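TIGR00266 family protein (Pseudomonas aeruginosa, PDB 1YOX) is of unknown function but belongs to the AIM24 family, named after a mitochondrial biogenesis protein. Local coordinates at the interface of chains A and B. Coordinates in Å, arbitrary orientation; residue numbers count along the deposited sequence, not the author numbering. Chains: chain A/B, hypothetical protein PA3696.

Contacts 1 and 2 are neighbouring patches of one interface between chains A and B, with the centres of their C-alpha atoms about 11 Å apart. Contact 1 is polar, built around an arginine and backbone carbonyls, whereas contact 2 is apolar. No residue is common to both, yet they are joined by sequence: helix 227-236 sends A:Arg229 into the polar patch and A:Leu230 into the apolar one, A:Ser224 and A:Leu225 pack in contacts 1 and 2 respectively, and B:Ala93 is followed by B:Ala94. Together the patches may help join copies within the three-chain assembly.

Contact 1: the interface of chains A and B. Residues chain A 177-178, 181, 224, 229; chain B 35-38, 93.
A:Arg229 reaches chain B with CG anti to its backbone N (chi1 -170°) and a bend at chi3 (-73°), which swings the guanidinium toward the backbone of B:Gly35 to B:Asn38. B:Asn38 holds CG anti to its own carbonyl carbon (chi1 -55°), which carries its amide to A:Ser224 and across the arginine side chain at about a right angle.

The guanidinium reads backbone carbonyls. NH1 donates to B:Ala36 O at 3.0 Å, and NH2 donates to B:Met37 O, also at 3.0 Å; each donor lies well above the plane of the carbonyl it meets. B:Gly35 puts its carbonyl over one face of the group without taking a hydrogen bond, while A:Ser224 O lies over the opposite face, offset toward the rim.

Within chain A, A:Asp178 steadies the arginine from its edge. OD2 of its carboxylate forms a salt bridge with A:Arg229 NH2 at 3.1 Å, in the guanidinium plane but from above the carboxylate. NH2 is therefore gripped by one bond from each chain, and the acid probably helps balance the arginine's charge.

Beside this, A:Asp178 N donates to B:Asn38 O at 2.9 Å. The side-chain oxygen OD1 of B:Asn38 is modelled 3.1 Å from A:Ser224 O, another acceptor, but also 3.2 Å from the donor A:Arg229 NH1; a flip would set ND2 against the arginine, so the amide's orientation stays doubtful. A:Ser224 CB packs on B:Ala93 CB at 3.7 Å.

In the fold, chain A contributes the end of strand 173-178, the following 3-10 turn, the loop after strand 219-223 and helix 227-236; chain B offers the start of strand 37-41 and the loop leading into it, with B:Ala93 just past strand 88-92.

Contact 2: the interface of chains A and B. Residues chain A 97, 225, 230; chain B 17, 94-97, 230.
The apolar contacts centre on A:Leu225, whose two methyl branches are shared out along the backbone of B:Pro95 to B:Pro97. With CG anti to the backbone N (chi1 -176°), the side chain extends toward chain B and forks there. CD1 rests against B:Pro95, 3.6 Å from its CA. CD2 turns to the next two residues, passing B:Tyr96 CA and lying 3.8 Å from B:Pro97 CD on the pyrrolidine ring. The leucine is thus matched to a proline-rich segment through main-chain and ring carbons.

A second apolar group gathers around the two copies of proline 97. Their rings cross at about a right angle and meet tip to tip, A:Pro97 CG being 3.9 Å from B:Pro97 CG. From alongside, the selenium of the selenomethionine B:Met17 approaches A:Pro97 CB at 3.8 Å, helped there by a chi1 of -85° that sets CG anti to the carbonyl carbon. The two copies of leucine 230 approach more loosely, with A:Leu230 CD2 4.4 Å from B:Leu230 CD1.

Methyls also lie against polar backbone atoms. A:Leu225 CD2 is 3.6 Å from B:Pro97 N. A:Leu230 sets its CD2 methyl against the carbonyl B:Pro95 O at 3.2 Å, a tight distance that may be a matter of modelling.

Hydrogen bonds and salt bridges are absent, since no nitrogen or oxygen of one chain comes within bonding reach of the other. Shape matching and removal of hydrophobic surface from water probably provide most of the adhesion in this patch, and A:Leu225 hides more of its surface here than its neighbours do. For the protein, the patch probably helps to hold two copies together where helix 227-236 of chain A and helix 227-238 of chain B approach, although the structure alone does not show that the assembly forms in the cell.

Contact 1: the interface of chains A and B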
# COMPACT_ATOMS: atom_id res chain seq x y z
N VAL A 177 -5.85 -15.01 -17.05
CA VAL A 177 -5.52 -14.41 -15.78
C VAL A 177 -4.02 -14.57 -15.63
O VAL A 177 -3.48 -15.67 -15.79
CB VAL A 177 -6.31 -15.15 -14.64
CG1 VAL A 177 -5.60 -15.12 -13.31
CG2 VAL A 177 -7.74 -14.60 -14.53
N ASP A 178 -3.35 -13.44 -15.40
CA ASP A 178 -1.98 -13.47 -14.93
C ASP A 178 -1.98 -14.38 -13.70
O ASP A 178 -2.76 -14.17 -12.75
CB ASP A 178 -1.51 -12.06 -14.56
CG ASP A 178 -0.10 -12.04 -13.98
OD1 ASP A 178 0.83 -12.55 -14.64
OD2 ASP A 178 0.09 -11.54 -12.86
N CYS A 181 -2.09 -13.34 -10.06
CA CYS A 181 -3.29 -12.59 -9.70
C CYS A 181 -4.46 -13.46 -9.27
O CYS A 181 -5.51 -12.94 -8.87
CB CYS A 181 -3.74 -11.70 -10.85
SG CYS A 181 -2.64 -10.37 -11.11
N SER A 224 -5.46 -7.45 -7.88
CA SER A 224 -4.70 -6.62 -8.82
C SER A 224 -3.20 -6.51 -8.48
O SER A 224 -2.37 -6.26 -9.38
CB SER A 224 -5.27 -5.22 -8.88
OG SER A 224 -4.92 -4.53 -7.70
N ARG A 229 4.48 -9.73 -7.47
CA ARG A 229 4.68 -8.57 -8.35
C ARG A 229 5.26 -7.36 -7.58
O ARG A 229 6.13 -6.65 -8.07
CB ARG A 229 3.34 -8.20 -9.02
CG ARG A 229 3.47 -7.17 -10.14
CD ARG A 229 2.09 -6.68 -10.63
NE ARG A 229 1.38 -7.69 -11.42
CZ ARG A 229 0.40 -7.44 -12.29
NH1 ARG A 229 -0.03 -6.20 -12.49
NH2 ARG A 229 -0.14 -8.44 -12.97
N GLY B 35 3.43 -7.27 -17.78
CA GLY B 35 3.42 -7.36 -16.33
C GLY B 35 2.32 -6.55 -15.68
O GLY B 35 1.98 -6.82 -14.53
N ALA B 36 1.76 -5.59 -16.41
CA ALA B 36 0.65 -4.78 -15.90
C ALA B 36 -0.68 -5.51 -15.91
O ALA B 36 -1.50 -5.34 -14.99
CB ALA B 36 0.54 -3.48 -16.65
N MSE B 37 -0.93 -6.35 -16.92
CA MSE B 37 -2.26 -6.94 -17.01
C MSE B 37 -2.55 -7.96 -15.90
O MSE B 37 -1.67 -8.73 -15.52
CB MSE B 37 -2.62 -7.44 -18.42
CG MSE B 37 -2.32 -8.88 -18.71
SE MSE B 37 -3.60 -10.20 -18.05
CE MSE B 37 -2.65 -11.73 -18.71
N ASN B 38 -3.80 -7.93 -15.42
CA ASN B 38 -4.32 -8.83 -14.38
C ASN B 38 -5.17 -9.97 -14.92
O ASN B 38 -4.92 -11.13 -14.61
CB ASN B 38 -5.11 -8.04 -13.31
CG ASN B 38 -4.30 -6.90 -12.69
OD1 ASN B 38 -3.15 -7.08 -12.31
ND2 ASN B 38 -4.88 -5.72 -12.63
N ALA B 93 -3.15 -3.14 -13.65
CA ALA B 93 -2.75 -2.40 -12.43
C ALA B 93 -1.26 -2.15 -12.36
O ALA B 93 -0.50 -2.90 -12.92
CB ALA B 93 -3.25 -3.11 -11.14

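Contact 2: the interface of chains A and B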
# COMPACT_ATOMS: atom_id res chain seq x y z
N PRO A 97 -0.41 -4.88 1.19
CA PRO A 97 -1.69 -4.17 1.24
C PRO A 97 -2.85 -4.76 0.44
O PRO A 97 -2.68 -5.15 -0.71
CB PRO A 97 -1.33 -2.77 0.71
CG PRO A 97 -0.10 -2.94 -0.06
CD PRO A 97 0.66 -4.08 0.57
N LEU A 225 -2.86 -6.67 -7.20
CA LEU A 225 -1.48 -6.54 -6.77
C LEU A 225 -0.97 -7.76 -5.97
O LEU A 225 -0.97 -7.73 -4.73
CB LEU A 225 -1.27 -5.23 -6.00
CG LEU A 225 0.15 -4.86 -5.53
CD1 LEU A 225 1.18 -4.91 -6.69
CD2 LEU A 225 0.19 -3.50 -4.78
N LEU A 230 4.74 -7.12 -6.39
CA LEU A 230 5.18 -6.04 -5.54
C LEU A 230 6.66 -6.23 -5.15
O LEU A 230 7.49 -5.37 -5.37
CB LEU A 230 4.26 -5.98 -4.33
CG LEU A 230 4.26 -4.81 -3.34
CD1 LEU A 230 5.03 -5.18 -2.16
CD2 LEU A 230 4.74 -3.41 -3.91
N MSE B 17 -7.19 1.32 -3.67
CA MSE B 17 -6.30 0.56 -4.53
C MSE B 17 -7.05 0.16 -5.79
O MSE B 17 -7.93 -0.70 -5.77
CB MSE B 17 -5.75 -0.67 -3.81
CG MSE B 17 -4.51 -0.36 -2.97
SE MSE B 17 -4.08 -1.68 -1.60
CE MSE B 17 -5.84 -1.76 -0.71
N ALA B 94 -0.87 -1.10 -11.65
CA ALA B 94 0.54 -0.81 -11.32
C ALA B 94 1.04 -1.74 -10.18
O ALA B 94 0.23 -2.27 -9.43
CB ALA B 94 0.70 0.65 -10.93
N PRO B 95 2.37 -1.95 -10.08
CA PRO B 95 2.94 -2.85 -9.08
C PRO B 95 3.13 -2.24 -7.70
O PRO B 95 3.98 -2.70 -6.93
CB PRO B 95 4.30 -3.23 -9.69
CG PRO B 95 4.66 -2.08 -10.62
CD PRO B 95 3.39 -1.36 -10.98
N TYR B 96 2.36 -1.21 -7.38
CA TYR B 96 2.35 -0.65 -6.04
C TYR B 96 0.99 -0.02 -5.79
O TYR B 96 0.33 0.35 -6.74
CB TYR B 96 3.49 0.38 -5.88
CG TYR B 96 3.57 1.43 -6.98
CD1 TYR B 96 3.30 2.76 -6.70
CD2 TYR B 96 3.97 1.09 -8.29
CE1 TYR B 96 3.40 3.76 -7.69
CE2 TYR B 96 4.06 2.07 -9.30
CZ TYR B 96 3.76 3.40 -8.98
OH TYR B 96 3.87 4.39 -9.95
N PRO B 97 0.57 0.11 -4.51
CA PRO B 97 -0.78 0.57 -4.20
C PRO B 97 -1.07 2.04 -4.51
O PRO B 97 -0.31 2.94 -4.09
CB PRO B 97 -0.90 0.34 -2.69
CG PRO B 97 0.44 0.23 -2.17
CD PRO B 97 1.35 -0.18 -3.29
N LEU B 230 8.88 4.18 -1.58
CA LEU B 230 8.58 2.86 -1.05
C LEU B 230 9.77 1.90 -1.27
O LEU B 230 10.26 1.31 -0.32
CB LEU B 230 7.34 2.34 -1.80
CG LEU B 230 6.30 1.36 -1.22
CD1 LEU B 230 5.52 0.65 -2.33
CD2 LEU B 230 6.87 0.37 -0.24